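Cfl (Pectobacterium brasiliense, PDB 7A9J) probably activates carboxylic acids with ATP, as in the AMP-binding enzyme family, and binds an indene-carboxylic acid in a pocket. Local coordinates at residues E138-D150 with E157-Q169. The protein carries 1 engineered substitution. Residues are numbered along the deposited sequence; the frame is centred on the assembly and turned at random.
Sequences ESCTMLEKIWVID and ENNTHNWEEIISQ
Strands 145-148 and 160-162 run parallel, their axes 35° apart, laced by Ile146 N to Asn159 O (2.9 Å), His161 N to Ile146 O, Val148 N to His161 O and Trp163 N to Val148 O, where a short, weakly bonded helix (about 163-166) begins. On the face with Trp147 and His161 the indole is clamped: Ile166 CD1 sits over its six-membered ring in a CH-pi contact (3.7 Å from the centroid), while Lys145 CB covers the opposite face near the rim. Trp147 CG, anti to the carbonyl carbon (chi1 -67°), brings Trp147 CD1 to 3.6 Å from His161 CB. The imidazole lies obliquely to the indole, and its ND1 donates to Glu165 OE1 (2.7 Å), tilted out of the ring plane, helping hold its rotation; a water accepts from Lys145 NZ, bonds His161 NE2 and lies near Asn159 OD1. Glu165 also accepts from Asn162 N through OE2, and Asn162 OD1 accepts from Glu164 N (2.8 Å), in the plane of the Asn162 side-chain carbonyl: a capping box with Asn162 as N-cap. On the other face Thr160 OG1 donates to Glu138 OE2 (2.8 Å) on the anti side, tilted out of the carboxylate plane; OE1 of Glu138 is salt-bridged to Lys134. Ile149 CG1 rests on one face of the Trp163 ring, 3.7 Å from CG, Ile166 CG2 on the other. Strand 160-162 is an outermost strand of a five-stranded parallel sheet within the AMP-binding region; 145-148 also bonds to 122-125, helix 50-66 covers Trp147, Trp163 and Ile166, and Phe130 of helix 127-132 packs on Ile146 and Val148.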
ATOM      1  N   GLU A 138      15.769  18.830 -16.110  1.00 40.84           N
ATOM      2  CA  GLU A 138      16.221  19.401 -17.371  1.00 47.94           C
ATOM      3  C   GLU A 138      17.674  19.103 -17.669  1.00 56.35           C
ATOM      4  O   GLU A 138      18.112  19.346 -18.799  1.00 54.93           O
ATOM      5  CB  GLU A 138      15.965  20.910 -17.392  1.00 46.66           C
ATOM      6  CG  GLU A 138      14.456  21.171 -17.418  1.00 44.42           C
ATOM      7  CD  GLU A 138      14.059  22.654 -17.578  1.00 48.75           C
ATOM      8  OE1 GLU A 138      14.798  23.559 -17.093  1.00 53.17           O
ATOM      9  OE2 GLU A 138      12.982  22.915 -18.196  1.00 48.83           O
ATOM     10  N   SER A 139      18.427  18.591 -16.702  1.00 49.91           N
ATOM     11  CA  SER A 139      19.805  18.210 -16.962  1.00 57.20           C
ATOM     12  C   SER A 139      19.941  16.729 -17.336  1.00 60.87           C
ATOM     13  O   SER A 139      21.071  16.253 -17.518  1.00 57.69           O
ATOM     14  CB  SER A 139      20.672  18.537 -15.739  1.00 55.89           C
ATOM     15  OG  SER A 139      20.324  17.678 -14.660  1.00 55.62           O
ATOM     16  N   CYS A 140      18.828  16.007 -17.484  1.00 49.30           N
ATOM     17  CA  CYS A 140      18.820  14.606 -17.919  1.00 46.78           C
ATOM     18  C   CYS A 140      18.838  14.570 -19.442  1.00 53.77           C
ATOM     19  O   CYS A 140      17.799  14.693 -20.089  1.00 53.59           O
ATOM     20  CB  CYS A 140      17.606  13.874 -17.367  1.00 45.56           C
ATOM     21  SG  CYS A 140      17.655  13.609 -15.559  1.00 48.58           S
ATOM     22  N   THR A 141      20.013  14.368 -20.026  1.00 52.87           N
ATOM     23  CA  THR A 141      20.124  14.676 -21.446  1.00 57.08           C
ATOM     24  C   THR A 141      19.451  13.648 -22.327  1.00 54.52           C
ATOM     25  O   THR A 141      19.271  13.909 -23.526  1.00 66.68           O
ATOM     26  CB  THR A 141      21.591  14.807 -21.851  1.00 68.59           C
ATOM     27  OG1 THR A 141      22.258  13.567 -21.600  1.00 75.07           O
ATOM     28  CG2 THR A 141      22.230  15.934 -21.065  1.00 64.50           C
ATOM     29  N   MET A 142      19.085  12.497 -21.771  1.00 56.70           N
ATOM     30  CA  MET A 142      18.316  11.512 -22.499  1.00 51.32           C
ATOM     31  C   MET A 142      16.849  11.913 -22.658  1.00 50.93           C
ATOM     32  O   MET A 142      16.160  11.336 -23.512  1.00 49.83           O
ATOM     33  CB  MET A 142      18.439  10.169 -21.785  1.00 53.05           C
ATOM     34  CG  MET A 142      17.949   8.999 -22.562  1.00 61.67           C
ATOM     35  SD  MET A 142      18.697   7.454 -21.997  1.00 96.15           S
ATOM     36  CE  MET A 142      17.798   6.309 -23.047  1.00 69.36           C
ATOM     37  N   LEU A 143      16.357  12.902 -21.904  1.00 50.85           N
ATOM     38  CA  LEU A 143      14.950  13.336 -22.026  1.00 46.79           C
ATOM     39  C   LEU A 143      14.755  14.136 -23.307  1.00 52.30           C
ATOM     40  O   LEU A 143      15.191  15.283 -23.405  1.00 49.39           O
ATOM     41  CB  LEU A 143      14.528  14.167 -20.823  1.00 46.54           C
ATOM     42  CG  LEU A 143      14.438  13.345 -19.523  1.00 40.64           C
ATOM     43  CD1 LEU A 143      13.995  14.266 -18.391  1.00 45.72           C
ATOM     44  CD2 LEU A 143      13.496  12.119 -19.601  1.00 38.43           C
ATOM     45  N   GLU A 144      14.072  13.549 -24.282  1.00 45.02           N
ATOM     46  CA  GLU A 144      13.778  14.282 -25.518  1.00 49.89           C
ATOM     47  C   GLU A 144      12.528  15.168 -25.416  1.00 44.57           C
ATOM     48  O   GLU A 144      12.398  16.143 -26.185  1.00 40.53           O
ATOM     49  CB  GLU A 144      13.585  13.302 -26.674  1.00 58.05           C
ATOM     50  CG  GLU A 144      14.746  12.366 -26.944  1.00 61.53           C
ATOM     51  CD  GLU A 144      14.317  11.125 -27.750  1.00 87.01           C
ATOM     52  OE1 GLU A 144      13.426  11.240 -28.636  1.00 87.11           O
ATOM     53  OE2 GLU A 144      14.866  10.031 -27.479  1.00 86.42           O
ATOM     54  N   LYS A 145      11.586  14.805 -24.551  1.00 43.14           N
ATOM     55  CA  LYS A 145      10.376  15.559 -24.275  1.00 48.68           C
ATOM     56  C   LYS A 145      10.130  15.587 -22.778  1.00 41.46           C
ATOM     57  O   LYS A 145      10.160  14.545 -22.118  1.00 39.57           O
ATOM     58  CB  LYS A 145       9.153  14.918 -24.941  1.00 40.40           C
ATOM     59  CG  LYS A 145       9.324  14.756 -26.452  1.00 45.71           C
ATOM     60  CD  LYS A 145       9.237  16.067 -27.121  1.00 44.64           C
ATOM     61  CE  LYS A 145       9.743  15.952 -28.591  1.00 51.25           C
ATOM     62  NZ  LYS A 145       9.502  17.173 -29.393  1.00 55.47           N
ATOM     63  N   ILE A 146       9.824  16.771 -22.280  1.00 39.38           N
ATOM     64  CA  ILE A 146       9.425  17.021 -20.901  1.00 35.68           C
ATOM     65  C   ILE A 146       8.106  17.791 -21.002  1.00 38.01           C
ATOM     66  O   ILE A 146       8.119  18.943 -21.409  1.00 40.08           O
ATOM     67  CB  ILE A 146      10.486  17.877 -20.172  1.00 41.09           C
ATOM     68  CG1 ILE A 146      11.841  17.165 -20.187  1.00 41.05           C
ATOM     69  CG2 ILE A 146      10.025  18.266 -18.751  1.00 41.12           C
ATOM     70  CD1 ILE A 146      12.999  18.047 -19.733  1.00 39.51           C
ATOM     71  N   TRP A 147       7.002  17.200 -20.563  1.00 35.98           N
ATOM     72  CA  TRP A 147       5.718  17.889 -20.524  1.00 37.47           C
ATOM     73  C   TRP A 147       5.312  18.147 -19.077  1.00 34.87           C
ATOM     74  O   TRP A 147       5.468  17.260 -18.214  1.00 31.56           O
ATOM     75  CB  TRP A 147       4.623  17.056 -21.193  1.00 38.84           C
ATOM     76  CG  TRP A 147       4.729  16.836 -22.705  1.00 37.90           C
ATOM     77  CD1 TRP A 147       4.283  17.676 -23.698  1.00 38.06           C
ATOM     78  CD2 TRP A 147       5.235  15.666 -23.370  1.00 35.98           C
ATOM     79  NE1 TRP A 147       4.516  17.116 -24.946  1.00 41.47           N
ATOM     80  CE2 TRP A 147       5.075  15.877 -24.770  1.00 41.64           C
ATOM     81  CE3 TRP A 147       5.808  14.472 -22.928  1.00 36.33           C
ATOM     82  CZ2 TRP A 147       5.493  14.952 -25.713  1.00 37.37           C
ATOM     83  CZ3 TRP A 147       6.201  13.538 -23.850  1.00 36.26           C
ATOM     84  CH2 TRP A 147       6.021  13.781 -25.252  1.00 36.14           C
ATOM     85  N   VAL A 148       4.802  19.346 -18.812  1.00 34.27           N
ATOM     86  CA  VAL A 148       4.514  19.822 -17.452  1.00 33.75           C
ATOM     87  C   VAL A 148       3.124  20.452 -17.468  1.00 34.35           C
ATOM     88  O   VAL A 148       2.868  21.393 -18.246  1.00 35.11           O
ATOM     89  CB  VAL A 148       5.537  20.856 -16.976  1.00 37.50           C
ATOM     90  CG1 VAL A 148       5.187  21.378 -15.560  1.00 38.01           C
ATOM     91  CG2 VAL A 148       6.938  20.313 -17.088  1.00 35.24           C
ATOM     92  N   ILE A 149       2.243  19.952 -16.614  1.00 31.67           N
ATOM     93  CA  ILE A 149       0.941  20.586 -16.444  1.00 33.79           C
ATOM     94  C   ILE A 149       1.145  21.929 -15.779  1.00 36.00           C
ATOM     95  O   ILE A 149       1.833  22.031 -14.748  1.00 36.64           O
ATOM     96  CB  ILE A 149       0.030  19.685 -15.592  1.00 32.64           C
ATOM     97  CG1 ILE A 149      -0.137  18.326 -16.263  1.00 33.02           C
ATOM     98  CG2 ILE A 149      -1.314  20.393 -15.350  1.00 34.79           C
ATOM     99  CD1 ILE A 149      -0.960  17.306 -15.402  1.00 35.43           C
ATOM    100  N   ASP A 150       0.588  22.987 -16.392  1.00 33.97           N
ATOM    101  CA  ASP A 150       0.701  24.353 -15.898  1.00 38.31           C
ATOM    102  C   ASP A 150       2.144  24.854 -15.900  1.00 36.34           C
ATOM    103  O   ASP A 150       2.483  25.731 -15.100  1.00 39.44           O
ATOM    104  CB  ASP A 150       0.139  24.529 -14.483  1.00 38.48           C
ATOM    105  CG  ASP A 150      -1.294  24.080 -14.348  1.00 51.58           C
ATOM    106  OD1 ASP A 150      -1.551  23.198 -13.491  1.00 61.29           O
ATOM    107  OD2 ASP A 150      -2.156  24.652 -15.045  1.00 49.89           O
ATOM    108  N   GLU A 157      10.723  25.919 -23.643  1.00 51.95           N
ATOM    109  CA  GLU A 157      11.905  26.115 -24.469  1.00 52.39           C
ATOM    110  C   GLU A 157      12.627  24.787 -24.512  1.00 60.92           C
ATOM    111  O   GLU A 157      12.385  23.926 -23.671  1.00 52.53           O
ATOM    112  CB  GLU A 157      12.805  27.215 -23.907  1.00 62.71           C
ATOM    113  CG  GLU A 157      13.244  27.002 -22.451  1.00 63.53           C
ATOM    114  CD  GLU A 157      14.304  28.005 -22.023  1.00 78.92           C
ATOM    115  OE1 GLU A 157      14.949  27.771 -20.978  1.00 88.36           O
ATOM    116  OE2 GLU A 157      14.501  29.030 -22.728  1.00 88.95           O
ATOM    117  N   ASN A 158      13.524  24.630 -25.488  1.00 56.64           N
ATOM    118  CA  ASN A 158      14.374  23.431 -25.587  1.00 60.13           C
ATOM    119  C   ASN A 158      13.465  22.214 -25.670  1.00 51.54           C
ATOM    120  O   ASN A 158      12.645  22.137 -26.601  1.00 58.26           O
ATOM    121  CB  ASN A 158      15.362  23.409 -24.424  1.00 58.99           C
ATOM    122  CG  ASN A 158      16.218  24.612 -24.406  1.00 65.95           C
ATOM    123  OD1 ASN A 158      16.674  25.072 -25.458  1.00 62.45           O
ATOM    124  ND2 ASN A 158      16.421  25.175 -23.226  1.00 66.65           N
ATOM    125  N   ASN A 159      13.530  21.278 -24.731  1.00 49.61           N
ATOM    126  CA  ASN A 159      12.672  20.113 -24.764  1.00 42.97           C
ATOM    127  C   ASN A 159      11.552  20.172 -23.736  1.00 40.13           C
ATOM    128  O   ASN A 159      10.874  19.174 -23.531  1.00 44.25           O
ATOM    129  CB  ASN A 159      13.479  18.840 -24.571  1.00 50.62           C
ATOM    130  CG  ASN A 159      14.418  18.608 -25.707  1.00 56.85           C
ATOM    131  OD1 ASN A 159      14.095  18.924 -26.855  1.00 57.13           O
ATOM    132  ND2 ASN A 159      15.598  18.071 -25.403  1.00 57.44           N
ATOM    133  N   THR A 160      11.320  21.324 -23.124  1.00 43.28           N
ATOM    134  CA  THR A 160      10.273  21.437 -22.111  1.00 42.39           C
ATOM    135  C   THR A 160       9.031  22.061 -22.720  1.00 39.11           C
ATOM    136  O   THR A 160       9.120  23.130 -23.332  1.00 41.99           O
ATOM    137  CB  THR A 160      10.793  22.271 -20.952  1.00 49.07           C
ATOM    138  OG1 THR A 160      11.957  21.600 -20.471  1.00 42.99           O
ATOM    139  CG2 THR A 160       9.774  22.343 -19.822  1.00 43.63           C
ATOM    140  N   HIS A 161       7.895  21.359 -22.562  1.00 42.00           N
ATOM    141  CA  HIS A 161       6.636  21.671 -23.224  1.00 44.73           C
ATOM    142  C   HIS A 161       5.518  21.766 -22.197  1.00 44.07           C
ATOM    143  O   HIS A 161       5.565  21.145 -21.131  1.00 38.39           O
ATOM    144  CB  HIS A 161       6.287  20.595 -24.271  1.00 42.97           C
ATOM    145  CG  HIS A 161       7.287  20.513 -25.375  1.00 48.65           C
ATOM    146  ND1 HIS A 161       7.200  21.276 -26.526  1.00 52.15           N
ATOM    147  CD2 HIS A 161       8.422  19.782 -25.486  1.00 48.51           C
ATOM    148  CE1 HIS A 161       8.240  21.010 -27.300  1.00 54.04           C
ATOM    149  NE2 HIS A 161       8.983  20.087 -26.703  1.00 48.00           N
ATOM    150  N   ASN A 162       4.503  22.544 -22.529  1.00 43.89           N
ATOM    151  CA  ASN A 162       3.301  22.544 -21.705  1.00 39.77           C
ATOM    152  C   ASN A 162       2.485  21.290 -21.997  1.00 38.21           C
ATOM    153  O   ASN A 162       2.399  20.843 -23.152  1.00 41.18           O
ATOM    154  CB  ASN A 162       2.480  23.802 -22.026  1.00 41.63           C
ATOM    155  CG  ASN A 162       1.337  24.026 -21.057  1.00 41.60           C
ATOM    156  OD1 ASN A 162       0.383  23.238 -21.007  1.00 40.01           O
ATOM    157  ND2 ASN A 162       1.425  25.114 -20.277  1.00 43.79           N
ATOM    158  N   TRP A 163       1.840  20.759 -20.952  1.00 32.46           N
ATOM    159  CA  TRP A 163       0.966  19.594 -21.078  1.00 30.47           C
ATOM    160  C   TRP A 163      -0.078  19.781 -22.184  1.00 35.37           C
ATOM    161  O   TRP A 163      -0.435  18.818 -22.879  1.00 36.34           O
ATOM    162  CB  TRP A 163       0.235  19.352 -19.759  1.00 34.23           C
ATOM    163  CG  TRP A 163      -0.934  18.441 -19.849  1.00 30.98           C
ATOM    164  CD1 TRP A 163      -2.271  18.791 -19.943  1.00 38.26           C
ATOM    165  CD2 TRP A 163      -0.884  17.024 -19.864  1.00 32.09           C
ATOM    166  NE1 TRP A 163      -3.032  17.666 -20.001  1.00 33.87           N
ATOM    167  CE2 TRP A 163      -2.218  16.562 -19.992  1.00 30.89           C
ATOM    168  CE3 TRP A 163       0.154  16.096 -19.786  1.00 34.23           C
ATOM    169  CZ2 TRP A 163      -2.534  15.215 -20.023  1.00 33.85           C
ATOM    170  CZ3 TRP A 163      -0.165  14.726 -19.767  1.00 33.78           C
ATOM    171  CH2 TRP A 163      -1.499  14.308 -19.925  1.00 32.46           C
ATOM    172  N   GLU A 164      -0.630  20.983 -22.291  1.00 33.52           N
ATOM    173  CA  GLU A 164      -1.662  21.215 -23.326  1.00 38.01           C
ATOM    174  C   GLU A 164      -1.187  20.818 -24.712  1.00 47.09           C
ATOM    175  O   GLU A 164      -2.009  20.482 -25.582  1.00 44.09           O
ATOM    176  CB  GLU A 164      -2.103  22.656 -23.295  1.00 44.75           C
ATOM    177  CG  GLU A 164      -2.601  23.014 -21.950  1.00 49.16           C
ATOM    178  CD  GLU A 164      -4.093  23.129 -21.840  1.00 78.58           C
ATOM    179  OE1 GLU A 164      -4.542  24.193 -21.353  1.00 91.12           O
ATOM    180  OE2 GLU A 164      -4.810  22.172 -22.223  1.00 77.28           O
ATOM    181  N   GLU A 165       0.127  20.854 -24.943  1.00 40.21           N
ATOM    182  CA  GLU A 165       0.627  20.505 -26.263  1.00 43.72           C
ATOM    183  C   GLU A 165       0.385  19.036 -26.577  1.00 44.44           C
ATOM    184  O   GLU A 165       0.131  18.687 -27.744  1.00 47.69           O
ATOM    185  CB  GLU A 165       2.112  20.832 -26.379  1.00 44.60           C
ATOM    186  CG  GLU A 165       2.444  22.293 -26.285  1.00 43.38           C
ATOM    187  CD  GLU A 165       3.956  22.540 -26.284  1.00 58.48           C
ATOM    188  OE1 GLU A 165       4.644  22.019 -27.202  1.00 54.58           O
ATOM    189  OE2 GLU A 165       4.449  23.238 -25.351  1.00 47.50           O
ATOM    190  N   ILE A 166       0.419  18.173 -25.561  1.00 38.29           N
ATOM    191  CA  ILE A 166       0.285  16.749 -25.810  1.00 35.28           C
ATOM    192  C   ILE A 166      -1.150  16.365 -26.125  1.00 40.20           C
ATOM    193  O   ILE A 166      -1.380  15.244 -26.599  1.00 42.54           O
ATOM    194  CB  ILE A 166       0.820  15.933 -24.602  1.00 35.38           C
ATOM    195  CG1 ILE A 166       1.410  14.596 -25.036  1.00 38.98           C
ATOM    196  CG2 ILE A 166      -0.291  15.633 -23.565  1.00 31.80           C
ATOM    197  CD1 ILE A 166       2.050  13.858 -23.847  1.00 38.67           C
ATOM    198  N   ILE A 167      -2.131  17.205 -25.789  1.00 38.58           N
ATOM    199  CA  ILE A 167      -3.521  16.896 -26.138  1.00 39.82           C
ATOM    200  C   ILE A 167      -4.105  17.852 -27.182  1.00 42.77           C
ATOM    201  O   ILE A 167      -5.323  17.917 -27.332  1.00 43.28           O
ATOM    202  CB  ILE A 167      -4.414  16.876 -24.889  1.00 38.06           C
ATOM    203  CG1 ILE A 167      -4.251  18.217 -24.127  1.00 38.29           C
ATOM    204  CG2 ILE A 167      -4.080  15.630 -24.024  1.00 36.89           C
ATOM    205  CD1 ILE A 167      -5.193  18.354 -22.955  1.00 42.36           C
ATOM    206  N   SER A 168      -3.281  18.653 -27.848  1.00 35.59           N
ATOM    207  CA  SER A 168      -3.837  19.656 -28.752  1.00 40.07           C
ATOM    208  C   SER A 168      -4.317  19.041 -30.061  1.00 46.92           C
ATOM    209  O   SER A 168      -5.179  19.624 -30.710  1.00 50.31           O
ATOM    210  CB  SER A 168      -2.808  20.756 -28.984  1.00 50.14           C
ATOM    211  OG  SER A 168      -1.670  20.228 -29.630  1.00 49.25           O
ATOM    212  N   GLN A 169      -3.818  17.857 -30.444  1.00 43.07           N
ATOM    213  CA  GLN A 169      -4.278  17.362 -31.740  1.00 56.99           C
ATOM    214  C   GLN A 169      -5.357  16.308 -31.561  1.00 53.53           C
ATOM    215  O   GLN A 169      -5.276  15.482 -30.654  1.00 47.42           O
ATOM    216  CB  GLN A 169      -3.126  16.761 -32.549  1.00 51.78           C
ATOM    217  CG  GLN A 169      -2.123  17.795 -33.015  1.00 63.32           C
ATOM    218  CD  GLN A 169      -2.740  18.878 -33.938  1.00 89.79           C
ATOM    219  OE1 GLN A 169      -2.972  20.017 -33.513  1.00 82.98           O
ATOM    220  NE2 GLN A 169      -2.984  18.524 -35.207  1.00 88.88           N
TER
HETATM  221  O   HOH W   1      11.496  18.547 -27.984  1.00 59.98           O
HETATM  222  O   HOH W   2      -0.997  22.609 -18.638  1.00 37.07           O